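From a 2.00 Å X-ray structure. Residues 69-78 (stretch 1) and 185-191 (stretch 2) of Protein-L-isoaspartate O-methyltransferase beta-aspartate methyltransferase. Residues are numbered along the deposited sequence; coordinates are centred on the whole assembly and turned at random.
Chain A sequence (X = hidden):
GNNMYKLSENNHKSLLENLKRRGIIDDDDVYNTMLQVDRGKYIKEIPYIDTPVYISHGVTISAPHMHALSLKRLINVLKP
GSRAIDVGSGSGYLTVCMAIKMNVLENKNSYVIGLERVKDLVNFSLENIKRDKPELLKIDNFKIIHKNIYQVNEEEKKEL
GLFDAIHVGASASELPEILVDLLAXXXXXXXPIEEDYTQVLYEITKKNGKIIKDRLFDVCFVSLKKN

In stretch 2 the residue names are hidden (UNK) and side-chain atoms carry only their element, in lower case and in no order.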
# COMPACT_ATOMS: atom_id res chain seq x y z
N LEU A 69 -9.47 -0.44 -4.21
CA LEU A 69 -10.19 -1.14 -3.17
C LEU A 69 -9.45 -1.07 -1.83
O LEU A 69 -10.06 -0.80 -0.79
CB LEU A 69 -10.45 -2.59 -3.58
CG LEU A 69 -10.65 -3.62 -2.46
CD1 LEU A 69 -12.06 -3.58 -1.82
CD2 LEU A 69 -10.37 -4.98 -3.00
N SER A 70 -8.14 -1.27 -1.85
CA SER A 70 -7.35 -1.20 -0.63
C SER A 70 -7.34 0.22 -0.06
O SER A 70 -7.42 0.42 1.16
CB SER A 70 -5.93 -1.70 -0.89
OG SER A 70 -5.93 -3.11 -1.03
N LEU A 71 -7.24 1.19 -0.96
CA LEU A 71 -7.20 2.58 -0.57
C LEU A 71 -8.53 2.98 0.05
O LEU A 71 -8.56 3.75 1.01
CB LEU A 71 -6.87 3.45 -1.77
CG LEU A 71 -6.16 4.80 -1.66
CD1 LEU A 71 -4.83 4.71 -0.89
CD2 LEU A 71 -5.91 5.37 -3.07
N LYS A 72 -9.62 2.46 -0.51
CA LYS A 72 -10.97 2.66 0.03
C LYS A 72 -11.07 2.17 1.47
O LYS A 72 -11.54 2.89 2.33
CB LYS A 72 -12.00 1.96 -0.84
CG LYS A 72 -13.43 1.85 -0.26
CD LYS A 72 -14.18 0.68 -0.92
CE LYS A 72 -15.69 0.67 -0.55
NZ LYS A 72 -15.95 0.37 0.92
N ARG A 73 -10.56 0.97 1.73
CA ARG A 73 -10.68 0.36 3.06
C ARG A 73 -9.89 1.15 4.09
O ARG A 73 -10.22 1.14 5.29
CB ARG A 73 -10.20 -1.09 3.06
CG ARG A 73 -10.84 -2.03 2.05
CD ARG A 73 -12.36 -2.00 2.09
NE ARG A 73 -12.89 -2.40 3.37
CZ ARG A 73 -14.11 -2.92 3.56
NH1 ARG A 73 -14.92 -3.14 2.54
NH2 ARG A 73 -14.50 -3.23 4.79
N LEU A 74 -8.83 1.80 3.63
CA LEU A 74 -7.93 2.52 4.52
C LEU A 74 -8.21 4.02 4.54
O LEU A 74 -7.55 4.76 5.26
CB LEU A 74 -6.47 2.25 4.11
CG LEU A 74 -5.91 0.85 4.40
CD1 LEU A 74 -4.58 0.65 3.74
CD2 LEU A 74 -5.84 0.56 5.89
N ILE A 75 -9.19 4.47 3.77
CA ILE A 75 -9.35 5.90 3.50
C ILE A 75 -9.46 6.77 4.75
O ILE A 75 -8.91 7.88 4.78
CB ILE A 75 -10.48 6.19 2.44
CG1 ILE A 75 -10.16 7.45 1.64
CG2 ILE A 75 -11.87 6.28 3.08
CD1 ILE A 75 -8.83 7.37 0.90
N ASN A 76 -10.13 6.27 5.77
CA ASN A 76 -10.38 7.06 6.98
C ASN A 76 -9.28 6.95 8.04
O ASN A 76 -9.28 7.73 8.98
CB ASN A 76 -11.74 6.70 7.63
CG ASN A 76 -12.91 6.99 6.73
OD1 ASN A 76 -13.80 6.15 6.57
ND2 ASN A 76 -12.92 8.18 6.14
N VAL A 77 -8.37 5.99 7.89
CA VAL A 77 -7.22 5.89 8.80
C VAL A 77 -5.98 6.52 8.16
O VAL A 77 -4.99 6.84 8.84
CB VAL A 77 -6.96 4.44 9.28
CG1 VAL A 77 -8.16 3.93 10.07
CG2 VAL A 77 -6.63 3.49 8.09
N LEU A 78 -6.03 6.73 6.84
CA LEU A 78 -4.98 7.48 6.16
C LEU A 78 -5.23 8.96 6.41
O LEU A 78 -5.65 9.69 5.50
CB LEU A 78 -4.93 7.15 4.67
CG LEU A 78 -4.56 5.70 4.31
CD1 LEU A 78 -4.86 5.41 2.83
CD2 LEU A 78 -3.10 5.43 4.66
N UNK A 185 -3.95 1.31 18.31
CA UNK A 185 -5.33 1.30 18.72
C UNK A 185 -6.16 2.01 17.66
O UNK A 185 -5.80 3.10 17.22
o UNK A 185 -8.87 0.95 21.09
o UNK A 185 -6.92 -0.13 21.15
c UNK A 185 -7.62 0.91 20.95
c UNK A 185 -6.92 2.20 20.54
c UNK A 185 -5.48 1.99 20.08
N UNK A 186 -7.26 1.38 17.25
CA UNK A 186 -8.15 1.91 16.21
C UNK A 186 -7.60 1.85 14.79
O UNK A 186 -8.28 2.27 13.84
c UNK A 186 -8.58 3.36 16.50
n UNK A 186 -10.17 2.50 18.12
o UNK A 186 -9.21 4.51 18.50
c UNK A 186 -9.35 3.50 17.80
N UNK A 187 -6.37 1.36 14.64
CA UNK A 187 -5.74 1.23 13.33
C UNK A 187 -6.41 0.12 12.54
O UNK A 187 -7.01 -0.81 13.15
N UNK A 188 -6.32 0.22 11.21
CA UNK A 188 -6.72 -0.85 10.28
C UNK A 188 -5.56 -1.47 9.50
O UNK A 188 -4.66 -0.76 9.03
c UNK A 188 -9.19 -0.49 9.87
n UNK A 188 -12.65 0.91 9.29
c UNK A 188 -7.80 -0.35 9.30
c UNK A 188 -11.53 0.24 10.00
c UNK A 188 -10.19 0.47 9.29
N UNK A 189 -5.60 -2.79 9.36
CA UNK A 189 -4.63 -3.59 8.59
C UNK A 189 -5.44 -4.30 7.52
O UNK A 189 -6.43 -4.98 7.82
c UNK A 189 -2.62 -5.35 9.36
c UNK A 189 -2.18 -5.84 7.99
c UNK A 189 -2.63 -6.55 10.36
c UNK A 189 -3.98 -4.65 9.48
N UNK A 190 -5.02 -4.12 6.28
CA UNK A 190 -5.59 -4.76 5.09
C UNK A 190 -4.56 -5.76 4.57
O UNK A 190 -3.44 -5.39 4.25
c UNK A 190 -6.14 -4.36 2.60
c UNK A 190 -7.04 -2.78 4.42
c UNK A 190 -5.90 -3.70 3.99
c UNK A 190 -8.37 -3.49 4.62
N UNK A 191 -4.93 -7.03 4.51
CA UNK A 191 -3.97 -8.05 4.17
C UNK A 191 -4.64 -9.27 3.53
O UNK A 191 -5.66 -9.73 4.01
c UNK A 191 -2.20 -9.63 5.13
c UNK A 191 -1.21 -9.94 6.26
c UNK A 191 -3.15 -8.48 5.44
c UNK A 191 -4.08 -8.76 6.65
O HOH W 1 -12.44 0.09 6.17

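Position 185 has five side-chain atoms: three carbons in a row, the third carrying two oxygens. That is a carboxylate on a two-carbon stem, so the residue is Glu185. It is exposed and touches nothing on stretch 1.

Position 186 has two carbons, the second carrying one oxygen and one nitrogen. This is a short amide, Asn186. Its phi is positive, at 73°, and the chain turns a corner here. The end of the side chain leads away from stretch 1. The contact is made by the backbone instead: Asn186 O lies 4.1 Å from Val77 CG1.

Position 187 has no side-chain atoms, so it is Gly187. Its CA is 6.7 Å from the CA of Val77, yet it makes no contact with stretch 1 within 4.5 Å.

Position 188 has four carbons in a row ending in a nitrogen. An unbranched chain with a terminal amine is Lys188. Its CB points toward the helix, and its chi2 to chi4 are all t, so the chain is extended. Lys188 CD lies 4.1 Å from Val77 CG1 and also 4.1 Å from Arg73 O. Leu74 CD2 approaches Lys188 O at 3.6 Å and Lys188 CB at 4.0 Å. Water 1 joins the two stretches: it donates to Arg73 O at 2.6 Å and accepts from Lys188 NZ at 3.2 Å.

Position 189 has four carbons, forked at the second. That is Leu189. Its CB points away from stretch 1, as expected for alternation along a strand, and it makes no contact there.

Position 190 has four carbons, forked at the first, with one arm two carbons long. That is Ile190, again pointing toward the helix. Ile190 CD1 packs 3.4 Å from Arg73 CB. Ile190 CG1 is 3.8 Å from Leu74 CG, and Ile190 CG2 is 3.8 Å from Ser70 OG. It has the largest covered area in either stretch.

Position 191 has the same branching: four carbons, forked at the first, one arm two carbons long. It is Ile191. Its CB points away, and it does not touch stretch 1.

The contact is a helix packed nearly antiparallel to a strand, with axes 9.1 Å apart at closest approach. Strand alternation brings Lys188 and Ile190 to the helix side. Ile190 fits among Ser70, Arg73 and Leu74, while the aliphatic part of Lys188 lies along Arg73 and Val77. No direct hydrogen bond crosses. Packing and one bridging water join the surfaces, which bury 330 Å² in total.

Stretch 2 185-191: ENGKLII
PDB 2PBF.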